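Long-range contacts in iron-binding protein (PDB 4M7O), which probably binds iron, or an iron complex, as the extracellular solute-binding component of an uptake system: residues G177-F182 with D197-K202; V167-D172 with S219-S224; D215-T220 with T247-V252. All blocks are in the same frame, centred on the assembly; numbering follows the deposited sequence.

Overall arrangement
All three contacts reach one mixed sheet, in the lobe that carries the C-terminus, but at different depths. Contact 3 is the core piece: strands 216-219 and 249-251 lie parallel, joined by regular backbone bonds, with mostly aliphatic packing and one arginine laid against an isoleucine. Contact 2 shares Ser219 and Thr220 with it and sits where strands 162-168 and 216-219 run out into loops; there a serine-carboxylate bond and a bridging water do the joining. Contact 1, partly buried, ties the loop before helix 181-188 to the start of strand 201-203, mostly through main-chain atoms. Phe182 and Trp201 of contact 1 pack on Val167 of contact 2, and Phe182 also touches Thr220.

Contact 1: residues G177-F182 with D197-K202; sequences GKDTFF and DVKGWK
Lys178 and Gly200 meet main chain to main chain. Lys178 O accepts the N-H of Gly200 at 2.8 Å in a nearly straight bond (171°), and Lys178 N gives its hydrogen to Val198 O, also at 2.8 Å. The pair of bonds straddles Lys199 and makes a single beta bridge between it and Lys178. Gly200 is gripped a second time through its carbonyl: Gly177 N lies 2.9 Å from Gly200 O, with an angle of 176° at the hydrogen. The side chain of Lys178 adds little here, since its amine leads off to a weak, long ion pair with Glu187.

Beyond the bridge, the indole of Trp201 is met at its edge. Thr180 CG2 lies in the ring plane, 3.7 Å from Trp201 CD1, and the same methyl rests 3.6 Å from Gly200 CA. Thr180 holds this pose because its hydroxyl, set between the backbone N and the carbonyl carbon (chi1 61°), bonds to Gly177 O at an OG1-O distance of 2.6 Å and caps Asn183 N in the first turn of helix 181-188. Further round the indole, Phe182 CE2 approaches Trp201 CZ2 obliquely, and both rings pack on Val167 of strand 162-168.

At the solvent side Asp179 OD2 lies 3.5 Å from Lys199 CD, while Asp179 OD2 and Lys199 NZ stay 4.3 Å apart, beyond a salt bridge. The join between the helix start and strand 201-203 thus rests on peptide groups and apolar packing, with charge attraction probably a minor, solvent-screened addition.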
loop_
_atom_site.group_PDB
_atom_site.type_symbol
_atom_site.label_atom_id
_atom_site.label_comp_id
_atom_site.label_asym_id
_atom_site.label_seq_id
_atom_site.Cartn_x
_atom_site.Cartn_y
_atom_site.Cartn_z
ATOM N N GLY A 177 1.894 -9.789 10.642
ATOM C CA GLY A 177 3.179 -10.248 11.146
ATOM C C GLY A 177 4.258 -10.003 10.107
ATOM O O GLY A 177 4.197 -9.024 9.357
ATOM N N LYS A 178 5.246 -10.888 10.059
ATOM C CA LYS A 178 6.327 -10.769 9.088
ATOM C C LYS A 178 5.822 -10.966 7.665
ATOM O O LYS A 178 4.702 -11.441 7.456
ATOM C CB LYS A 178 7.433 -11.779 9.394
ATOM C CG LYS A 178 8.434 -11.294 10.429
ATOM C CD LYS A 178 9.516 -12.341 10.661
ATOM C CE LYS A 178 10.832 -11.695 11.072
ATOM N NZ LYS A 178 10.698 -10.862 12.296
ATOM N N ASP A 179 6.659 -10.600 6.697
ATOM C CA ASP A 179 6.313 -10.663 5.274
ATOM C C ASP A 179 5.128 -9.769 4.928
ATOM O O ASP A 179 4.378 -10.058 3.999
ATOM C CB ASP A 179 6.018 -12.099 4.822
ATOM C CG ASP A 179 7.202 -13.027 5.006
ATOM O OD1 ASP A 179 8.347 -12.531 5.044
ATOM O OD2 ASP A 179 6.982 -14.254 5.103
ATOM N N THR A 180 4.953 -8.681 5.668
ATOM C CA THR A 180 3.906 -7.718 5.325
ATOM C C THR A 180 4.504 -6.338 5.180
ATOM O O THR A 180 5.569 -6.049 5.736
ATOM C CB THR A 180 2.803 -7.644 6.384
ATOM O OG1 THR A 180 3.379 -7.219 7.628
ATOM C CG2 THR A 180 2.096 -9.009 6.553
ATOM N N PHE A 181 3.799 -5.484 4.449
ATOM C CA PHE A 181 4.251 -4.127 4.221
ATOM C C PHE A 181 4.308 -3.378 5.539
ATOM O O PHE A 181 5.284 -2.685 5.825
ATOM C CB PHE A 181 3.345 -3.415 3.211
ATOM C CG PHE A 181 4.080 -2.437 2.336
ATOM C CD1 PHE A 181 4.939 -1.507 2.888
ATOM C CD2 PHE A 181 3.949 -2.477 0.962
ATOM C CE1 PHE A 181 5.626 -0.605 2.092
ATOM C CE2 PHE A 181 4.643 -1.579 0.159
ATOM C CZ PHE A 181 5.486 -0.644 0.733
ATOM N N PHE A 182 3.279 -3.531 6.361
ATOM C CA PHE A 182 3.294 -2.868 7.660
ATOM C C PHE A 182 4.461 -3.331 8.516
ATOM O O PHE A 182 4.993 -2.545 9.301
ATOM C CB PHE A 182 1.972 -3.072 8.395
ATOM C CG PHE A 182 0.786 -2.523 7.654
ATOM C CD1 PHE A 182 0.817 -1.238 7.141
ATOM C CD2 PHE A 182 -0.351 -3.295 7.452
ATOM C CE1 PHE A 182 -0.268 -0.718 6.433
ATOM C CE2 PHE A 182 -1.441 -2.782 6.749
ATOM C CZ PHE A 182 -1.398 -1.492 6.246
ATOM N N ASP A 197 6.417 -13.124 15.341
ATOM C CA ASP A 197 6.454 -14.586 15.311
ATOM C C ASP A 197 5.474 -15.215 14.314
ATOM O O ASP A 197 5.526 -16.421 14.077
ATOM C CB ASP A 197 6.236 -15.174 16.713
ATOM C CG ASP A 197 4.886 -14.794 17.318
ATOM O OD1 ASP A 197 4.396 -13.675 17.062
ATOM O OD2 ASP A 197 4.319 -15.617 18.068
ATOM N N VAL A 198 4.585 -14.412 13.732
ATOM C CA VAL A 198 3.659 -14.927 12.717
ATOM C C VAL A 198 3.960 -14.329 11.339
ATOM O O VAL A 198 4.669 -13.329 11.235
ATOM C CB VAL A 198 2.182 -14.667 13.086
ATOM C CG1 VAL A 198 1.904 -15.121 14.512
ATOM C CG2 VAL A 198 1.838 -13.194 12.928
ATOM N N LYS A 199 3.420 -14.944 10.287
ATOM C CA LYS A 199 3.652 -14.477 8.921
ATOM C C LYS A 199 2.354 -14.108 8.198
ATOM O O LYS A 199 1.341 -14.802 8.322
ATOM C CB LYS A 199 4.422 -15.529 8.115
ATOM C CG LYS A 199 5.842 -15.772 8.607
ATOM C CD LYS A 199 6.623 -16.658 7.642
ATOM C CE LYS A 199 8.070 -16.822 8.092
ATOM N NZ LYS A 199 8.884 -17.569 7.094
ATOM N N GLY A 200 2.392 -13.014 7.442
ATOM C CA GLY A 200 1.220 -12.536 6.727
ATOM C C GLY A 200 0.166 -12.008 7.682
ATOM O O GLY A 200 0.484 -11.550 8.783
ATOM N N TRP A 201 -1.090 -12.074 7.256
ATOM C CA TRP A 201 -2.217 -11.612 8.059
ATOM C C TRP A 201 -2.794 -12.816 8.794
ATOM O O TRP A 201 -3.156 -13.803 8.166
ATOM C CB TRP A 201 -3.288 -10.961 7.147
ATOM C CG TRP A 201 -2.901 -9.578 6.658
ATOM C CD1 TRP A 201 -1.635 -9.083 6.550
ATOM C CD2 TRP A 201 -3.780 -8.512 6.249
ATOM N NE1 TRP A 201 -1.666 -7.792 6.089
ATOM C CE2 TRP A 201 -2.969 -7.415 5.890
ATOM C CE3 TRP A 201 -5.168 -8.379 6.149
ATOM C CZ2 TRP A 201 -3.498 -6.197 5.438
ATOM C CZ3 TRP A 201 -5.694 -7.169 5.699
ATOM C CH2 TRP A 201 -4.860 -6.096 5.345
ATOM N N LYS A 202 -2.860 -12.748 10.124
ATOM C CA LYS A 202 -3.389 -13.852 10.918
ATOM C C LYS A 202 -4.377 -13.358 11.964
ATOM O O LYS A 202 -4.188 -12.291 12.550
ATOM C CB LYS A 202 -2.241 -14.605 11.614
ATOM C CG LYS A 202 -1.319 -15.339 10.645
ATOM C CD LYS A 202 -2.109 -16.312 9.764
ATOM C CE LYS A 202 -1.302 -16.768 8.551
ATOM N NZ LYS A 202 -0.133 -17.596 8.947
#

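Contact 2: residues V167-D172 with S219-S224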
loop_
_atom_site.group_PDB
_atom_site.type_symbol
_atom_site.label_atom_id
_atom_site.label_comp_id
_atom_site.label_asym_id
_atom_site.label_seq_id
_atom_site.Cartn_x
_atom_site.Cartn_y
_atom_site.Cartn_z
ATOM N N VAL A 167 -5.247 -5.114 11.595
ATOM C CA VAL A 167 -5.623 -4.928 10.180
ATOM C C VAL A 167 -7.056 -5.349 9.869
ATOM O O VAL A 167 -7.550 -5.134 8.772
ATOM C CB VAL A 167 -4.662 -5.625 9.201
ATOM C CG1 VAL A 167 -3.255 -5.107 9.404
ATOM C CG2 VAL A 167 -4.718 -7.148 9.371
ATOM N N SER A 168 -7.719 -5.956 10.841
ATOM C CA SER A 168 -9.139 -6.244 10.712
ATOM C C SER A 168 -9.642 -6.488 12.118
ATOM O O SER A 168 -8.856 -6.845 13.005
ATOM C CB SER A 168 -9.370 -7.465 9.816
ATOM O OG SER A 168 -10.733 -7.560 9.434
ATOM N N SER A 169 -10.935 -6.288 12.355
ATOM C CA SER A 169 -11.410 -6.338 13.745
ATOM C C SER A 169 -12.719 -7.086 13.944
ATOM O O SER A 169 -13.054 -7.471 15.060
ATOM C CB SER A 169 -11.535 -4.918 14.297
ATOM O OG SER A 169 -12.457 -4.162 13.534
ATOM N N LYS A 170 -13.476 -7.285 12.872
ATOM C CA LYS A 170 -14.802 -7.865 13.038
ATOM C C LYS A 170 -15.088 -8.961 12.022
ATOM O O LYS A 170 -14.880 -8.762 10.823
ATOM C CB LYS A 170 -15.871 -6.767 12.967
ATOM C CG LYS A 170 -17.233 -7.234 13.425
ATOM C CD LYS A 170 -18.311 -6.174 13.234
ATOM C CE LYS A 170 -19.672 -6.715 13.682
ATOM N NZ LYS A 170 -20.826 -5.931 13.151
ATOM N N PRO A 171 -15.567 -10.124 12.497
ATOM C CA PRO A 171 -15.754 -10.492 13.912
ATOM C C PRO A 171 -14.474 -10.956 14.618
ATOM O O PRO A 171 -14.460 -11.059 15.855
ATOM C CB PRO A 171 -16.748 -11.664 13.843
ATOM C CG PRO A 171 -17.419 -11.526 12.511
ATOM C CD PRO A 171 -16.332 -11.015 11.605
ATOM N N ASP A 172 -13.423 -11.260 13.863
ATOM C CA ASP A 172 -12.163 -11.661 14.491
ATOM C C ASP A 172 -11.117 -10.585 14.258
ATOM O O ASP A 172 -11.108 -9.928 13.217
ATOM C CB ASP A 172 -11.652 -12.999 13.942
ATOM C CG ASP A 172 -12.527 -14.185 14.329
ATOM O OD1 ASP A 172 -13.284 -14.103 15.327
ATOM O OD2 ASP A 172 -12.438 -15.216 13.621
ATOM N N SER A 219 -4.637 0.743 14.355
ATOM C CA SER A 219 -5.595 0.135 13.435
ATOM C C SER A 219 -5.387 0.658 12.019
ATOM O O SER A 219 -5.224 1.862 11.807
ATOM C CB SER A 219 -7.021 0.449 13.857
ATOM O OG SER A 219 -7.883 0.225 12.754
ATOM N N THR A 220 -5.400 -0.238 11.040
ATOM C CA THR A 220 -5.139 0.182 9.668
ATOM C C THR A 220 -6.390 0.173 8.813
ATOM O O THR A 220 -6.307 0.111 7.590
ATOM C CB THR A 220 -4.073 -0.701 9.011
ATOM O OG1 THR A 220 -4.554 -2.053 8.929
ATOM C CG2 THR A 220 -2.810 -0.667 9.839
ATOM N N GLU A 221 -7.549 0.233 9.457
ATOM C CA GLU A 221 -8.804 0.079 8.731
ATOM C C GLU A 221 -9.388 1.401 8.276
ATOM O O GLU A 221 -10.433 1.424 7.637
ATOM C CB GLU A 221 -9.825 -0.668 9.579
ATOM C CG GLU A 221 -9.491 -2.116 9.784
ATOM C CD GLU A 221 -10.626 -2.869 10.423
ATOM O OE1 GLU A 221 -10.682 -2.894 11.666
ATOM O OE2 GLU A 221 -11.469 -3.426 9.684
ATOM N N GLY A 222 -8.718 2.500 8.607
ATOM C CA GLY A 222 -9.155 3.814 8.154
ATOM C C GLY A 222 -10.347 4.347 8.925
ATOM O O GLY A 222 -11.121 5.147 8.400
ATOM N N LYS A 223 -10.497 3.895 10.168
ATOM C CA LYS A 223 -11.560 4.369 11.043
ATOM C C LYS A 223 -11.083 5.665 11.667
ATOM O O LYS A 223 -9.883 5.919 11.727
ATOM C CB LYS A 223 -11.807 3.378 12.184
ATOM C CG LYS A 223 -11.972 1.921 11.795
ATOM C CD LYS A 223 -13.408 1.616 11.413
ATOM C CE LYS A 223 -13.723 0.130 11.559
ATOM N NZ LYS A 223 -15.014 -0.200 10.895
ATOM N N SER A 224 -12.013 6.472 12.162
ATOM C CA SER A 224 -11.646 7.667 12.903
ATOM C C SER A 224 -10.977 7.223 14.190
ATOM O O SER A 224 -11.238 6.127 14.676
ATOM C CB SER A 224 -12.888 8.484 13.237
ATOM O OG SER A 224 -13.707 7.789 14.159
HETATM O O HOH W 1 -6.617 -2.999 7.126
#
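Ser169 and Glu221 make the direct polar link: Ser169 OG donates to Glu221 OE1 at 2.9 Å, and OE1 receives it on its syn lone pair, the side of OE2. The glutamate reaches over to the end of strand 162-168, its chain extended (CD anti to CA, chi2 -170°), with its methylene CG 3.7 Å from Val167 O and its carboxylate carbon CD 3.7 Å from Ser168 CA. The serine hydroxyl meets it from a position between its own backbone N and carbonyl carbon (chi1 60°).

The second junction is Val167 with Thr220. Their side chains run alongside each other in the same direction, Thr220 OG1 sitting 3.4 Å from Val167 CG1. A water finishes this corner: it donates to Val167 O at 2.9 Å and shares a hydrogen bond with Thr220 OG1, also 2.9 Å away. The same threonine oxygen has a weak hydrogen bond to Glu166 O, so the hydroxyl is tied to strand 162-168 both directly and through the water.

One shell further out, Ser219 OG takes a weak bond from Glu221 N at 3.3 Å within the same turn. Phe182 of helix 181-188 packs on both Val167 and Thr220, and Met231 and Arg235 lie against Ser169. On the far edge of strand 162-168, Val167 and Ser168 both face Tyr174, a classic beta bulge. The whole is a junction of loops at the C-terminal ends of two neighbouring parallel strands, the edge of an alpha/beta lobe that in periplasmic binding proteins generally borders the ligand cleft.

Contact 3: residues D215-T220 with T247-V252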
loop_
_atom_site.group_PDB
_atom_site.type_symbol
_atom_site.label_atom_id
_atom_site.label_comp_id
_atom_site.label_asym_id
_atom_site.label_seq_id
_atom_site.Cartn_x
_atom_site.Cartn_y
_atom_site.Cartn_z
ATOM N N ASP A 215 2.961 -1.644 23.298
ATOM C CA ASP A 215 3.069 -0.291 23.825
ATOM C C ASP A 215 2.236 0.664 22.978
ATOM O O ASP A 215 1.900 1.760 23.406
ATOM C CB ASP A 215 4.532 0.137 23.818
ATOM C CG ASP A 215 5.432 -0.853 24.548
ATOM O OD1 ASP A 215 5.169 -1.147 25.742
ATOM O OD2 ASP A 215 6.396 -1.353 23.922
ATOM N N ILE A 216 1.902 0.246 21.762
ATOM C CA ILE A 216 1.158 1.090 20.840
ATOM C C ILE A 216 0.196 0.204 20.048
ATOM O O ILE A 216 0.588 -0.877 19.606
ATOM C CB ILE A 216 2.115 1.773 19.834
ATOM C CG1 ILE A 216 3.269 2.474 20.569
ATOM C CG2 ILE A 216 1.362 2.739 18.929
ATOM C CD1 ILE A 216 4.270 3.141 19.664
ATOM N N LEU A 217 -1.055 0.642 19.888
ATOM C CA LEU A 217 -2.010 -0.046 19.003
ATOM C C LEU A 217 -2.246 0.837 17.788
ATOM O O LEU A 217 -2.491 2.047 17.916
ATOM C CB LEU A 217 -3.350 -0.287 19.702
ATOM C CG LEU A 217 -3.321 -0.835 21.134
ATOM C CD1 LEU A 217 -4.745 -1.023 21.693
ATOM C CD2 LEU A 217 -2.591 -2.167 21.163
ATOM N N ILE A 218 -2.152 0.256 16.601
ATOM C CA ILE A 218 -2.467 1.013 15.392
ATOM C C ILE A 218 -3.429 0.217 14.540
ATOM O O ILE A 218 -3.080 -0.864 14.062
ATOM C CB ILE A 218 -1.212 1.304 14.553
ATOM C CG1 ILE A 218 -0.161 2.019 15.405
ATOM C CG2 ILE A 218 -1.573 2.113 13.285
ATOM C CD1 ILE A 218 1.033 2.484 14.636
ATOM N N SER A 219 -4.637 0.743 14.355
ATOM C CA SER A 219 -5.595 0.135 13.435
ATOM C C SER A 219 -5.387 0.658 12.019
ATOM O O SER A 219 -5.224 1.862 11.807
ATOM C CB SER A 219 -7.021 0.449 13.857
ATOM O OG SER A 219 -7.883 0.225 12.754
ATOM N N THR A 220 -5.400 -0.238 11.040
ATOM C CA THR A 220 -5.139 0.182 9.668
ATOM C C THR A 220 -6.390 0.173 8.813
ATOM O O THR A 220 -6.307 0.111 7.590
ATOM C CB THR A 220 -4.073 -0.701 9.011
ATOM O OG1 THR A 220 -4.554 -2.053 8.929
ATOM C CG2 THR A 220 -2.810 -0.667 9.839
ATOM N N THR A 247 -2.374 5.673 26.466
ATOM C CA THR A 247 -3.145 6.320 25.406
ATOM C C THR A 247 -2.339 6.409 24.111
ATOM O O THR A 247 -2.199 7.477 23.526
ATOM C CB THR A 247 -3.640 7.717 25.831
ATOM O OG1 THR A 247 -4.072 7.663 27.193
ATOM C CG2 THR A 247 -4.804 8.160 24.967
ATOM N N ARG A 248 -1.782 5.281 23.692
ATOM C CA ARG A 248 -1.074 5.216 22.424
ATOM C C ARG A 248 -1.929 4.369 21.500
ATOM O O ARG A 248 -1.547 3.260 21.115
ATOM C CB ARG A 248 0.319 4.604 22.596
ATOM C CG ARG A 248 1.193 5.282 23.655
ATOM C CD ARG A 248 1.598 6.696 23.273
ATOM N NE ARG A 248 2.180 6.754 21.932
ATOM C CZ ARG A 248 3.430 6.404 21.630
ATOM N NH1 ARG A 248 3.862 6.491 20.377
ATOM N NH2 ARG A 248 4.248 5.958 22.574
ATOM N N ILE A 249 -3.107 4.901 21.186
ATOM C CA ILE A 249 -4.086 4.244 20.326
ATOM C C ILE A 249 -4.262 5.111 19.090
ATOM O O ILE A 249 -4.746 6.240 19.194
ATOM C CB ILE A 249 -5.435 4.130 21.058
ATOM C CG1 ILE A 249 -5.285 3.299 22.327
ATOM C CG2 ILE A 249 -6.506 3.515 20.181
ATOM C CD1 ILE A 249 -6.543 3.283 23.159
ATOM N N GLU A 250 -3.854 4.612 17.922
ATOM C CA GLU A 250 -3.878 5.432 16.705
ATOM C C GLU A 250 -4.555 4.693 15.558
ATOM O O GLU A 250 -4.712 3.474 15.601
ATOM C CB GLU A 250 -2.456 5.825 16.282
ATOM C CG GLU A 250 -1.562 6.338 17.408
ATOM C CD GLU A 250 -1.872 7.771 17.816
ATOM O OE1 GLU A 250 -2.552 8.487 17.050
ATOM O OE2 GLU A 250 -1.428 8.185 18.911
ATOM N N THR A 251 -4.958 5.438 14.533
ATOM C CA THR A 251 -5.539 4.822 13.349
ATOM C C THR A 251 -4.856 5.340 12.117
ATOM O O THR A 251 -4.414 6.487 12.068
ATOM C CB THR A 251 -7.015 5.137 13.192
ATOM O OG1 THR A 251 -7.173 6.541 12.960
ATOM C CG2 THR A 251 -7.759 4.746 14.440
ATOM N N VAL A 252 -4.798 4.495 11.104
ATOM C CA VAL A 252 -4.220 4.902 9.837
ATOM C C VAL A 252 -5.066 4.263 8.734
ATOM O O VAL A 252 -5.780 3.285 9.000
ATOM C CB VAL A 252 -2.736 4.480 9.827
ATOM C CG1 VAL A 252 -2.555 3.034 9.338
ATOM C CG2 VAL A 252 -1.915 5.463 9.064
#
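Ile216 lies over one face of the Arg248 guanidinium: its CG1 stands 3.9 Å above the plane, offset toward the rim, and Ile216 CD1 comes to 3.4 Å from Arg248 NH1. The arginine chain bends at chi2 (-67°) and again at chi3 (-51°), where CD and NE turn off the extended course. At the rim of the group, NH1 donates to Ile275 O and Asp274 O near the end of helix 264-275, where the helix dipole would be expected to welcome a cation, and NH2 donates to Gln161 OE1. Nearer the backbone, Arg248 CB rests 3.4 Å from Asp215 O.

From here the two strands run parallel, their axes 22° apart. Leu217 N bonds to Arg248 O at 2.9 Å, and Glu250 N returns to Leu217 O, again at 2.9 Å. The pattern repeats with Ser219 N to Glu250 O at 3.0 Å and Val252 N to Ser219 O at 2.8 Å. Helices 225-234 and 242-245 connect the strands, making a beta-alpha-beta crossover of the kind from which the alpha/beta lobes of periplasmic binding proteins are built.

Leu217, Ser219, Ile249 and Thr251 share one face of the sheet, and Tyr228 of helix 225-234 packs on all four; Thr251 OG1 also bonds to Lys223 O. The other face carries Ile218 and Glu250 and is covered by helix 264-275, Leu271 touching Ile218 and Asp274 touching Glu250. Where the strands end, the side chains of Thr220 and Val252 are ranged next to each other, Thr220 CG2 3.7 Å from Val252 CG1, which also touches Ile218 CG2.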